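Local coordinates for TOXN (Bacillus thuringiensis, PDB 4ATO), which cleaves RNA within adenine-rich sequences as the endoribonuclease toxin of a type III toxin-antitoxin system, and is held in check by the ToxI RNA pseudoknot, at residues A[47-51]-A[163-167]; A[83-87]-A[155-159]. All coordinates share one frame; numbering follows the deposited sequence.

Contact 1: A[47-51]-A[163-167]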
loop_
_atom_site.group_PDB
_atom_site.type_symbol
_atom_site.label_atom_id
_atom_site.label_comp_id
_atom_site.label_asym_id
_atom_site.label_seq_id
_atom_site.Cartn_x
_atom_site.Cartn_y
_atom_site.Cartn_z
ATOM N N ASN A 47 19.999 0.695 -28.514
ATOM C CA ASN A 47 20.889 1.118 -29.593
ATOM C C ASN A 47 20.252 1.022 -30.968
ATOM O O ASN A 47 20.899 0.629 -31.941
ATOM C CB ASN A 47 22.206 0.348 -29.554
ATOM C CG ASN A 47 23.096 0.783 -28.406
ATOM O OD1 ASN A 47 23.159 1.969 -28.073
ATOM N ND2 ASN A 47 23.783 -0.173 -27.787
ATOM N N GLY A 48 18.976 1.386 -31.040
ATOM C CA GLY A 48 18.256 1.393 -32.296
ATOM C C GLY A 48 17.624 0.059 -32.653
ATOM O O GLY A 48 16.892 -0.022 -33.635
ATOM N N HIS A 49 17.893 -0.980 -31.863
ATOM C CA HIS A 49 17.356 -2.322 -32.147
ATOM C C HIS A 49 16.116 -2.666 -31.320
ATOM O O HIS A 49 16.032 -2.345 -30.131
ATOM C CB HIS A 49 18.429 -3.391 -31.928
ATOM C CG HIS A 49 19.699 -3.130 -32.680
ATOM N ND1 HIS A 49 19.908 -3.580 -33.967
ATOM C CD2 HIS A 49 20.820 -2.452 -32.333
ATOM C CE1 HIS A 49 21.104 -3.194 -34.378
ATOM N NE2 HIS A 49 21.675 -2.507 -33.406
ATOM N N ASP A 50 15.149 -3.312 -31.963
ATOM C CA ASP A 50 14.016 -3.895 -31.249
ATOM C C ASP A 50 14.446 -5.234 -30.659
ATOM O O ASP A 50 14.805 -6.153 -31.397
ATOM C CB ASP A 50 12.837 -4.115 -32.200
ATOM C CG ASP A 50 12.281 -2.818 -32.763
ATOM O OD1 ASP A 50 12.110 -1.847 -31.995
ATOM O OD2 ASP A 50 12.010 -2.772 -33.980
ATOM N N TYR A 51 14.421 -5.343 -29.334
ATOM C CA TYR A 51 14.797 -6.591 -28.669
ATOM C C TYR A 51 13.596 -7.401 -28.214
ATOM O O TYR A 51 12.548 -6.854 -27.881
ATOM C CB TYR A 51 15.709 -6.332 -27.471
ATOM C CG TYR A 51 17.179 -6.401 -27.799
ATOM C CD1 TYR A 51 17.846 -5.292 -28.304
ATOM C CD2 TYR A 51 17.906 -7.571 -27.587
ATOM C CE1 TYR A 51 19.209 -5.341 -28.602
ATOM C CE2 TYR A 51 19.267 -7.635 -27.882
ATOM C CZ TYR A 51 19.912 -6.510 -28.395
ATOM O OH TYR A 51 21.259 -6.549 -28.688
ATOM N N GLU A 163 23.596 -7.967 -32.945
ATOM C CA GLU A 163 23.218 -6.650 -33.462
ATOM C C GLU A 163 23.832 -6.402 -34.837
ATOM O O GLU A 163 23.189 -5.819 -35.720
ATOM C CB GLU A 163 23.607 -5.529 -32.486
ATOM C CG GLU A 163 22.638 -5.380 -31.328
ATOM C CD GLU A 163 23.128 -4.417 -30.269
ATOM O OE1 GLU A 163 23.903 -3.501 -30.618
ATOM O OE2 GLU A 163 22.741 -4.579 -29.088
ATOM N N GLU A 164 25.078 -6.837 -35.007
ATOM C CA GLU A 164 25.733 -6.780 -36.309
ATOM C C GLU A 164 24.950 -7.591 -37.327
ATOM O O GLU A 164 24.730 -7.145 -38.445
ATOM C CB GLU A 164 27.151 -7.339 -36.231
ATOM C CG GLU A 164 28.189 -6.388 -35.688
ATOM C CD GLU A 164 29.597 -6.883 -35.953
ATOM O OE1 GLU A 164 29.750 -7.832 -36.757
ATOM O OE2 GLU A 164 30.546 -6.330 -35.358
ATOM N N LYS A 165 24.543 -8.795 -36.937
ATOM C CA LYS A 165 23.766 -9.649 -37.817
ATOM C C LYS A 165 22.450 -8.983 -38.198
ATOM O O LYS A 165 22.006 -9.079 -39.344
ATOM C CB LYS A 165 23.515 -11.004 -37.169
ATOM C CG LYS A 165 24.729 -11.907 -37.188
ATOM C CD LYS A 165 24.419 -13.206 -37.914
ATOM C CE LYS A 165 25.306 -13.399 -39.129
ATOM N NZ LYS A 165 25.187 -14.790 -39.673
ATOM N N CYS A 166 21.829 -8.301 -37.240
ATOM C CA CYS A 166 20.608 -7.556 -37.518
ATOM C C CYS A 166 20.888 -6.475 -38.556
ATOM O O CYS A 166 20.122 -6.298 -39.498
ATOM C CB CYS A 166 20.047 -6.936 -36.236
ATOM S SG CYS A 166 18.544 -5.953 -36.469
ATOM N N GLN A 167 21.995 -5.759 -38.377
ATOM C CA GLN A 167 22.403 -4.713 -39.314
ATOM C C GLN A 167 22.599 -5.301 -40.707
ATOM O O GLN A 167 22.106 -4.756 -41.693
ATOM C CB GLN A 167 23.703 -4.043 -38.850
ATOM C CG GLN A 167 23.567 -3.151 -37.626
ATOM C CD GLN A 167 23.009 -1.778 -37.962
ATOM O OE1 GLN A 167 22.959 -1.383 -39.128
ATOM N NE2 GLN A 167 22.587 -1.042 -36.937
#

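Contact 2: A[83-87]-A[155-159]. With nucleotides of chain B.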
loop_
_atom_site.group_PDB
_atom_site.type_symbol
_atom_site.label_atom_id
_atom_site.label_comp_id
_atom_site.label_asym_id
_atom_site.label_seq_id
_atom_site.Cartn_x
_atom_site.Cartn_y
_atom_site.Cartn_z
ATOM N N LEU A 83 13.573 -15.686 -20.498
ATOM C CA LEU A 83 15.032 -15.810 -20.497
ATOM C C LEU A 83 15.719 -14.521 -20.963
ATOM O O LEU A 83 16.025 -14.360 -22.155
ATOM C CB LEU A 83 15.451 -16.963 -21.406
ATOM C CG LEU A 83 14.738 -18.283 -21.101
ATOM C CD1 LEU A 83 15.158 -19.384 -22.107
ATOM C CD2 LEU A 83 15.000 -18.723 -19.663
ATOM N N VAL A 84 15.974 -13.595 -20.048
ATOM C CA VAL A 84 16.603 -12.356 -20.496
ATOM C C VAL A 84 18.022 -12.607 -21.017
ATOM O O VAL A 84 18.486 -11.880 -21.899
ATOM C CB VAL A 84 16.477 -11.170 -19.485
ATOM C CG1 VAL A 84 15.817 -11.612 -18.195
ATOM C CG2 VAL A 84 17.816 -10.485 -19.238
ATOM N N ASN A 85 18.669 -13.676 -20.548
ATOM C CA ASN A 85 19.979 -14.074 -21.085
ATOM C C ASN A 85 19.953 -14.442 -22.572
ATOM O O ASN A 85 20.976 -14.356 -23.249
ATOM C CB ASN A 85 20.585 -15.238 -20.295
ATOM C CG ASN A 85 19.648 -16.449 -20.206
ATOM O OD1 ASN A 85 18.450 -16.301 -19.962
ATOM N ND2 ASN A 85 20.196 -17.644 -20.404
ATOM N N ASN A 86 18.794 -14.870 -23.075
ATOM C CA ASN A 86 18.676 -15.211 -24.495
ATOM C C ASN A 86 17.914 -14.177 -25.337
ATOM O O ASN A 86 17.421 -14.507 -26.408
ATOM C CB ASN A 86 18.002 -16.576 -24.671
ATOM C CG ASN A 86 18.767 -17.709 -23.991
ATOM O OD1 ASN A 86 18.169 -18.646 -23.476
ATOM N ND2 ASN A 86 20.089 -17.626 -23.999
ATOM N N MET A 87 17.799 -12.941 -24.861
ATOM C CA MET A 87 17.119 -11.918 -25.654
ATOM C C MET A 87 17.881 -11.623 -26.948
ATOM O O MET A 87 19.105 -11.738 -27.004
ATOM C CB MET A 87 16.874 -10.639 -24.843
ATOM C CG MET A 87 18.103 -9.820 -24.559
ATOM S SD MET A 87 17.673 -8.370 -23.593
ATOM C CE MET A 87 19.204 -8.081 -22.706
ATOM N N VAL A 155 26.624 -17.026 -19.868
ATOM C CA VAL A 155 25.258 -17.539 -19.910
ATOM C C VAL A 155 24.369 -16.783 -20.910
ATOM O O VAL A 155 23.269 -17.239 -21.223
ATOM C CB VAL A 155 24.608 -17.525 -18.499
ATOM C CG1 VAL A 155 24.082 -16.132 -18.164
ATOM C CG2 VAL A 155 23.486 -18.545 -18.410
ATOM N N CYS A 156 24.840 -15.637 -21.410
ATOM C CA CYS A 156 24.027 -14.802 -22.305
ATOM C C CYS A 156 24.486 -14.885 -23.743
ATOM O O CYS A 156 25.669 -15.088 -24.015
ATOM C CB CYS A 156 24.072 -13.332 -21.898
ATOM S SG CYS A 156 23.408 -12.975 -20.275
ATOM N N CYS A 157 23.545 -14.709 -24.664
ATOM C CA CYS A 157 23.899 -14.467 -26.057
ATOM C C CYS A 157 24.921 -13.317 -26.191
ATOM O O CYS A 157 24.990 -12.404 -25.348
ATOM C CB CYS A 157 22.649 -14.106 -26.856
ATOM S SG CYS A 157 21.436 -15.417 -27.011
ATOM N N ASP A 158 25.707 -13.376 -27.259
ATOM C CA ASP A 158 26.642 -12.320 -27.614
ATOM C C ASP A 158 25.826 -11.213 -28.272
ATOM O O ASP A 158 25.676 -11.184 -29.494
ATOM C CB ASP A 158 27.685 -12.876 -28.593
ATOM C CG ASP A 158 28.819 -11.900 -28.882
ATOM O OD1 ASP A 158 28.659 -10.691 -28.629
ATOM O OD2 ASP A 158 29.875 -12.347 -29.381
ATOM N N PHE A 159 25.273 -10.318 -27.458
ATOM C CA PHE A 159 24.377 -9.286 -27.976
ATOM C C PHE A 159 24.994 -8.461 -29.109
ATOM O O PHE A 159 24.335 -8.253 -30.128
ATOM C CB PHE A 159 23.859 -8.365 -26.865
ATOM C CG PHE A 159 23.123 -9.083 -25.777
ATOM C CD1 PHE A 159 22.165 -10.029 -26.082
ATOM C CD2 PHE A 159 23.398 -8.813 -24.449
ATOM C CE1 PHE A 159 21.498 -10.706 -25.077
ATOM C CE2 PHE A 159 22.726 -9.480 -23.437
ATOM C CZ PHE A 159 21.776 -10.432 -23.756
ATOM P P A B 3 21.061 -27.982 -18.604
ATOM O OP1 A B 3 21.465 -29.093 -17.707
ATOM O OP2 A B 3 19.707 -27.398 -18.448
ATOM O "O5'" A B 3 22.163 -26.831 -18.574
ATOM C "C5'" A B 3 23.536 -27.127 -18.809
ATOM C "C4'" A B 3 24.353 -25.870 -18.959
ATOM O "O4'" A B 3 24.058 -25.243 -20.233
ATOM C "C3'" A B 3 24.089 -24.779 -17.927
ATOM O "O3'" A B 3 24.806 -24.986 -16.718
ATOM C "C2'" A B 3 24.489 -23.506 -18.667
ATOM O "O2'" A B 3 25.895 -23.327 -18.640
ATOM C "C1'" A B 3 24.079 -23.835 -20.102
ATOM N N9 A B 3 22.740 -23.310 -20.440
ATOM C C8 A B 3 21.515 -23.868 -20.144
ATOM N N7 A B 3 20.490 -23.183 -20.599
ATOM C C5 A B 3 21.074 -22.109 -21.250
ATOM C C6 A B 3 20.525 -21.013 -21.936
ATOM N N6 A B 3 19.214 -20.823 -22.087
ATOM N N1 A B 3 21.378 -20.113 -22.478
ATOM C C2 A B 3 22.698 -20.306 -22.314
ATOM N N3 A B 3 23.337 -21.294 -21.684
ATOM C C4 A B 3 22.457 -22.176 -21.168
ATOM P P U B 4 24.069 -24.880 -15.294
ATOM O OP1 U B 4 25.026 -25.348 -14.267
ATOM O OP2 U B 4 22.761 -25.573 -15.421
ATOM O "O5'" U B 4 23.841 -23.313 -15.135
ATOM C "C5'" U B 4 24.921 -22.452 -14.819
ATOM C "C4'" U B 4 24.439 -21.155 -14.229
ATOM O "O4'" U B 4 23.624 -20.460 -15.208
ATOM C "C3'" U B 4 23.576 -21.282 -12.974
ATOM O "O3'" U B 4 23.827 -20.154 -12.134
ATOM C "C2'" U B 4 22.152 -21.194 -13.541
ATOM O "O2'" U B 4 21.172 -20.763 -12.618
ATOM C "C1'" U B 4 22.345 -20.188 -14.662
ATOM N N1 U B 4 21.354 -20.276 -15.751
ATOM C C2 U B 4 20.465 -19.230 -15.851
ATOM O O2 U B 4 20.454 -18.318 -15.049
ATOM N N3 U B 4 19.578 -19.308 -16.896
ATOM C C4 U B 4 19.511 -20.305 -17.847
ATOM O O4 U B 4 18.659 -20.231 -18.734
ATOM C C5 U B 4 20.480 -21.351 -17.691
ATOM C C6 U B 4 21.355 -21.294 -16.675
#

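Contact 1: A[47-51]-A[163-167]
Glu-163 reaches from its helix across the imidazole of His-49 to the hydroxyl of Tyr-51, and each part of its side chain has a different task. CB lies 3.7 Å from His-49 NE2, at the near rim of the ring. CG is placed over one face of the imidazole in a CH-pi contact, 3.7 Å from the ring centroid and displaced toward the rim. Chi1 (-79°), with CG anti to its own carbonyl carbon, sets it there; the extended chi2 (172°) then carries the carboxylate on past the ring toward the Tyr-51 hydroxyl, its plane turned 29° from that of the imidazole. OE1 lies 3.7 Å from His-49 NE2, too far for a hydrogen bond, whereas OE2 accepts a very short hydrogen bond of 2.5 Å from Tyr-51 OH. The acceptor sits at the edge of the phenol, near its plane, while the carboxylate itself is turned almost perpendicular to that ring. A glutamate suits this place because its CG methylene can pack on an aromatic face while its tip remains polar. OE2 is also bonded to Tyr-136 OH, which in turn receives Asn-47 ND2; a carboxylate oxygen held by two phenols would probably favour the ionised form. Histidine suits its own place because its flat ring can take CG on a face and a thiol at its edge: Cys-166 SG comes up 3.7 Å from ND1, a nitrogen buried with no polar partner in the model. The small thiol lets the ring lie close to the helix. Helix 159-169 thereby covers the loop leading into strand 51-56. Helix 108-139 contributes Tyr-136, helix 14-23 meets Cys-166 through Tyr-16, and strand 78-89 presents Pro-89 to both His-49 and Tyr-51.

Contact 2: A[83-87]-A[155-159]
Asn-85 has CG wedged between its backbone N and carbonyl carbon (chi1 55°), bringing its amide to Val-155 O, and Met-87 adopts the same kind of rotamer (chi1 72°), setting CG against Phe-159. Together the segments form part of an RNA-binding pocket in which a short 3-10 turn interrupting strand 78-89 meets the link between two helices. ND2 of Asn-85 gives one hydrogen to Val-155 O at 3.2 Å; the acceptor lies in the amide plane, although the donor is tilted out of the carbonyl plane. The same nitrogen makes a weak hydrogen bond to O4 of U4 in chain B. Asn-86 turns its amide onto the Watson-Crick edge of A3 in chain B: N6 donates to OD1 at 2.8 Å, while ND2 donates to N1 at 3.2 Å. Asparagine suits the place because its paired acceptor and donor complement those two adenine positions, and the N6 bond is almost straight at 176°. Val-155 CG2 makes a van der Waals contact with the ribose ring oxygen O4' of U4. On the protein side of the bases, Asn-85 O accepts Cys-157 N at 3.0 Å and is also approached by the CA of Cys-156. The two cysteines are slim enough to pack beside this turn, SG of Cys-156 on Asn-85 CB and SG of Cys-157 on Asn-86 CA. Farther from the RNA, Met-87 and Phe-159 make an oblique Met-aromatic contact, and Met-87 O meets the edge of the phenyl ring 3.2 Å from CE1.

Overall arrangement
Along the chain the segments come in the order 47-51, 83-87, 155-159 and 163-167, so contact 2 is enclosed within contact 1. Their centres are 14 Å apart, and they touch through Tyr-51, whose OH lies 3.7 Å from Phe-159 CB and whose CD2 lies 3.8 Å from Met-87 CG. Contact 1 joins the loop and start of strand 51-56 to helix 159-169; contact 2 joins the turn in strand 78-89, a neighbour of 51-56 in the antiparallel sheet, to the segment leading into that helix. Tyr-51 thus links contact 2, which receives the bound RNA directly, to the partly buried contact 1, about 12 Å from it at nearest atoms.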